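Local coordinates for protein acid phosphatase (Mycobacterium tuberculosis, PDB 2A6P) that removes phosphate from a broad range of phosphomonoesters, including fructose 1,6-bisphosphate in gluconeogenesis, as a homodimeric member of the histidine phosphatase superfamily, at residues Glu56-Arg67 and His141-His152. Numbering follows the deposited sequence.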
loop_
_atom_site.group_PDB
_atom_site.type_symbol
_atom_site.label_atom_id
_atom_site.label_comp_id
_atom_site.label_asym_id
_atom_site.label_seq_id
_atom_site.Cartn_x
_atom_site.Cartn_y
_atom_site.Cartn_z
ATOM N N GLU A 56 12.876 13.200 -2.763
ATOM C CA GLU A 56 14.073 13.208 -3.599
ATOM C C GLU A 56 13.843 12.513 -4.929
ATOM O O GLU A 56 14.403 11.449 -5.191
ATOM C CB GLU A 56 15.245 12.551 -2.855
ATOM C CG GLU A 56 15.710 13.351 -1.634
ATOM C CD GLU A 56 16.996 12.822 -1.013
ATOM O OE1 GLU A 56 18.042 12.799 -1.712
ATOM O OE2 GLU A 56 16.954 12.444 0.180
ATOM N N LEU A 57 13.012 13.131 -5.764
ATOM C CA LEU A 57 12.684 12.588 -7.076
ATOM C C LEU A 57 13.729 12.967 -8.129
ATOM O O LEU A 57 14.239 14.089 -8.146
ATOM C CB LEU A 57 11.300 13.082 -7.499
ATOM C CG LEU A 57 10.208 12.861 -6.450
ATOM C CD1 LEU A 57 8.868 13.336 -7.001
ATOM C CD2 LEU A 57 10.147 11.385 -6.078
ATOM N N ASP A 58 14.027 12.024 -9.014
ATOM C CA ASP A 58 15.016 12.230 -10.057
ATOM C C ASP A 58 14.445 12.841 -11.338
ATOM O O ASP A 58 13.795 12.155 -12.131
ATOM C CB ASP A 58 15.694 10.898 -10.384
ATOM C CG ASP A 58 16.897 11.064 -11.278
ATOM O OD1 ASP A 58 17.845 11.749 -10.852
ATOM O OD2 ASP A 58 16.903 10.518 -12.400
ATOM N N ASP A 59 14.702 14.132 -11.529
ATOM C CA ASP A 59 14.252 14.851 -12.721
ATOM C C ASP A 59 12.932 14.266 -13.236
ATOM O O ASP A 59 12.846 13.797 -14.369
ATOM C CB ASP A 59 15.341 14.767 -13.796
ATOM C CG ASP A 59 15.004 15.568 -15.040
ATOM O OD1 ASP A 59 14.470 16.698 -14.901
ATOM O OD2 ASP A 59 15.288 15.068 -16.155
ATOM N N PRO A 60 11.883 14.305 -12.398
ATOM C CA PRO A 60 10.523 13.807 -12.640
ATOM C C PRO A 60 9.762 14.352 -13.849
ATOM O O PRO A 60 9.741 15.565 -14.090
ATOM C CB PRO A 60 9.780 14.173 -11.353
ATOM C CG PRO A 60 10.848 14.393 -10.361
ATOM C CD PRO A 60 11.928 15.045 -11.125
ATOM N N ILE A 61 9.134 13.455 -14.606
ATOM C CA ILE A 61 8.303 13.888 -15.719
ATOM C C ILE A 61 6.888 13.785 -15.142
ATOM O O ILE A 61 6.469 12.716 -14.685
ATOM C CB ILE A 61 8.441 12.987 -16.973
ATOM C CG1 ILE A 61 7.459 13.470 -18.051
ATOM C CG2 ILE A 61 8.211 11.541 -16.611
ATOM C CD1 ILE A 61 7.509 12.672 -19.351
ATOM N N VAL A 62 6.174 14.907 -15.134
ATOM C CA VAL A 62 4.819 14.964 -14.581
ATOM C C VAL A 62 3.711 14.942 -15.633
ATOM O O VAL A 62 3.632 15.827 -16.496
ATOM C CB VAL A 62 4.642 16.229 -13.709
ATOM C CG1 VAL A 62 3.253 16.252 -13.099
ATOM C CG2 VAL A 62 5.726 16.274 -12.615
ATOM N N ILE A 63 2.867 13.916 -15.547
ATOM C CA ILE A 63 1.737 13.726 -16.446
ATOM C C ILE A 63 0.488 13.996 -15.610
ATOM O O ILE A 63 0.350 13.458 -14.504
ATOM C CB ILE A 63 1.709 12.284 -17.005
ATOM C CG1 ILE A 63 2.972 12.008 -17.830
ATOM C CG2 ILE A 63 0.511 12.105 -17.929
ATOM C CD1 ILE A 63 4.243 11.959 -17.031
ATOM N N CYS A 64 -0.425 14.808 -16.135
ATOM C CA CYS A 64 -1.620 15.197 -15.382
ATOM C C CYS A 64 -2.956 14.989 -16.103
ATOM O O CYS A 64 -3.034 15.099 -17.319
ATOM C CB CYS A 64 -1.481 16.682 -14.983
ATOM S SG CYS A 64 -2.709 17.367 -13.817
ATOM N N SER A 65 -4.003 14.692 -15.335
ATOM C CA SER A 65 -5.340 14.510 -15.894
ATOM C C SER A 65 -5.864 15.900 -16.315
ATOM O O SER A 65 -5.569 16.922 -15.667
ATOM C CB SER A 65 -6.271 13.899 -14.853
ATOM O OG SER A 65 -7.620 14.025 -15.265
ATOM N N PRO A 66 -6.658 15.955 -17.389
ATOM C CA PRO A 66 -7.213 17.216 -17.905
ATOM C C PRO A 66 -8.192 17.977 -17.016
ATOM O O PRO A 66 -8.416 19.164 -17.230
ATOM C CB PRO A 66 -7.871 16.787 -19.222
ATOM C CG PRO A 66 -7.099 15.551 -19.613
ATOM C CD PRO A 66 -6.967 14.843 -18.298
ATOM N N ARG A 67 -8.796 17.300 -16.045
ATOM C CA ARG A 67 -9.765 17.948 -15.160
ATOM C C ARG A 67 -9.113 19.122 -14.456
ATOM O O ARG A 67 -7.909 19.105 -14.192
ATOM C CB ARG A 67 -10.303 16.955 -14.124
ATOM C CG ARG A 67 -11.042 15.744 -14.711
ATOM C CD ARG A 67 -12.340 16.139 -15.427
ATOM N NE ARG A 67 -12.104 16.678 -16.761
ATOM C CZ ARG A 67 -11.686 15.958 -17.801
ATOM N NH1 ARG A 67 -11.455 14.653 -17.679
ATOM N NH2 ARG A 67 -11.483 16.548 -18.973
ATOM N N HIS A 141 9.716 6.172 -19.612
ATOM C CA HIS A 141 10.469 7.292 -19.072
ATOM C C HIS A 141 11.311 6.897 -17.875
ATOM O O HIS A 141 12.338 7.509 -17.610
ATOM C CB HIS A 141 9.540 8.438 -18.679
ATOM C CG HIS A 141 8.945 9.162 -19.848
ATOM N ND1 HIS A 141 7.681 8.895 -20.325
ATOM C CD2 HIS A 141 9.455 10.123 -20.655
ATOM C CE1 HIS A 141 7.436 9.658 -21.375
ATOM N NE2 HIS A 141 8.498 10.412 -21.596
ATOM N N MET A 142 10.870 5.872 -17.155
ATOM C CA MET A 142 11.572 5.391 -15.967
ATOM C C MET A 142 12.934 4.822 -16.341
ATOM O O MET A 142 13.734 4.454 -15.478
ATOM C CB MET A 142 10.734 4.320 -15.263
ATOM C CG MET A 142 9.460 4.849 -14.610
ATOM S SD MET A 142 8.403 3.531 -13.963
ATOM C CE MET A 142 9.508 2.821 -12.656
ATOM N N SER A 143 13.192 4.744 -17.638
ATOM C CA SER A 143 14.466 4.238 -18.114
ATOM C C SER A 143 15.568 5.242 -17.778
ATOM O O SER A 143 16.744 4.899 -17.722
ATOM C CB SER A 143 14.413 4.030 -19.625
ATOM O OG SER A 143 15.602 3.420 -20.078
ATOM N N SER A 144 15.171 6.485 -17.533
ATOM C CA SER A 144 16.130 7.534 -17.228
ATOM C C SER A 144 15.699 8.497 -16.124
ATOM O O SER A 144 16.521 9.256 -15.612
ATOM C CB SER A 144 16.425 8.333 -18.501
ATOM O OG SER A 144 15.255 8.975 -18.979
ATOM N N ARG A 145 14.422 8.470 -15.752
ATOM C CA ARG A 145 13.921 9.377 -14.717
ATOM C C ARG A 145 12.698 8.818 -13.974
ATOM O O ARG A 145 12.133 7.786 -14.368
ATOM C CB ARG A 145 13.555 10.728 -15.359
ATOM C CG ARG A 145 12.387 10.642 -16.366
ATOM C CD ARG A 145 12.363 11.796 -17.382
ATOM N NE ARG A 145 12.201 13.108 -16.758
ATOM C CZ ARG A 145 11.980 14.238 -17.427
ATOM N NH1 ARG A 145 11.889 14.218 -18.752
ATOM N NH2 ARG A 145 11.853 15.392 -16.775
ATOM N N ASP A 146 12.304 9.504 -12.898
ATOM C CA ASP A 146 11.131 9.119 -12.116
ATOM C C ASP A 146 9.887 9.677 -12.808
ATOM O O ASP A 146 9.961 10.695 -13.503
ATOM C CB ASP A 146 11.208 9.674 -10.687
ATOM C CG ASP A 146 12.194 8.906 -9.809
ATOM O OD1 ASP A 146 12.355 7.681 -10.007
ATOM O OD2 ASP A 146 12.795 9.526 -8.904
ATOM N N VAL A 147 8.748 9.009 -12.613
ATOM C CA VAL A 147 7.472 9.424 -13.221
ATOM C C VAL A 147 6.393 9.753 -12.178
ATOM O O VAL A 147 6.228 9.030 -11.198
ATOM C CB VAL A 147 6.921 8.309 -14.165
ATOM C CG1 VAL A 147 5.539 8.688 -14.684
ATOM C CG2 VAL A 147 7.885 8.091 -15.330
ATOM N N LEU A 148 5.662 10.847 -12.398
ATOM C CA LEU A 148 4.594 11.254 -11.485
ATOM C C LEU A 148 3.255 11.479 -12.195
ATOM O O LEU A 148 3.142 12.329 -13.083
ATOM C CB LEU A 148 4.988 12.532 -10.727
ATOM C CG LEU A 148 3.888 13.190 -9.873
ATOM C CD1 LEU A 148 3.384 12.225 -8.828
ATOM C CD2 LEU A 148 4.428 14.436 -9.205
ATOM N N PHE A 149 2.247 10.708 -11.802
ATOM C CA PHE A 149 0.917 10.845 -12.376
ATOM C C PHE A 149 0.058 11.617 -11.396
ATOM O O PHE A 149 -0.025 11.240 -10.221
ATOM C CB PHE A 149 0.231 9.480 -12.574
ATOM C CG PHE A 149 0.772 8.643 -13.710
ATOM C CD1 PHE A 149 1.647 9.170 -14.658
ATOM C CD2 PHE A 149 0.348 7.321 -13.856
ATOM C CE1 PHE A 149 2.092 8.387 -15.744
ATOM C CE2 PHE A 149 0.782 6.534 -14.930
ATOM C CZ PHE A 149 1.658 7.069 -15.878
ATOM N N VAL A 150 -0.579 12.692 -11.856
ATOM C CA VAL A 150 -1.502 13.440 -10.996
ATOM C C VAL A 150 -2.841 13.025 -11.607
ATOM O O VAL A 150 -3.177 13.441 -12.718
ATOM C CB VAL A 150 -1.296 14.943 -11.118
ATOM C CG1 VAL A 150 -2.315 15.691 -10.227
ATOM C CG2 VAL A 150 0.143 15.281 -10.738
ATOM N N SER A 151 -3.591 12.194 -10.885
ATOM C CA SER A 151 -4.831 11.641 -11.419
ATOM C C SER A 151 -5.988 11.520 -10.415
ATOM O O SER A 151 -6.125 12.357 -9.519
ATOM C CB SER A 151 -4.482 10.274 -12.054
ATOM O OG SER A 151 -5.591 9.602 -12.621
ATOM N N HIS A 152 -6.817 10.485 -10.574
ATOM C CA HIS A 152 -7.972 10.273 -9.701
ATOM C C HIS A 152 -7.967 8.972 -8.885
ATOM O O HIS A 152 -7.129 8.094 -9.095
ATOM C CB HIS A 152 -9.260 10.361 -10.527
ATOM C CG HIS A 152 -9.389 11.637 -11.298
ATOM N ND1 HIS A 152 -8.695 11.871 -12.467
ATOM C CD2 HIS A 152 -10.103 12.761 -11.054
ATOM C CE1 HIS A 152 -8.981 13.082 -12.913
ATOM N NE2 HIS A 152 -9.831 13.644 -12.072
#
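Ile61 to Cys64 pair with Val147 to Val150 as neighbouring parallel strands in the central sheet of the histidine phosphatase fold, their axes 4.8 Å apart at 19°. Five backbone hydrogen bonds, from Ile61 N to Asp146 O through Ser65 N to Val150 O, fix the register. Val62, Cys64, Leu148 and Val150 share one face; Ile61, Ile63, Val147 and Phe149 occupy the other. With CG1 anti to the backbone N (chi1 176°), Ile61 sends CD1 over the His141 ring, 3.5 Å from its centroid, a CH-pi contact.

Before the strands, Arg145 NE donates to Asp59 O at 2.6 Å, close to the guanidinium plane. Ile61 CB covers one face of that group; Asp59 OD1, 3.5 Å from Arg145 NH2 and well out of plane, makes a salt bridge of charges alone. Asp146 OD1 takes a hydrogen bond from Arg12 N, just ahead of strand 13-17.

Beyond the strands, His152, probably a transition-state stabiliser, stands beside Glu90 and His18, the likely phosphohistidine, consistent with an active site at the C-terminal strand ends. At the N-terminal end, Asp146 N donates to Asp58 O, while Asp58 N hydrogen-bonds Asp146 OD2 at 2.8 Å (N-H...O 177°), anti but tilted well out of the carboxylate plane.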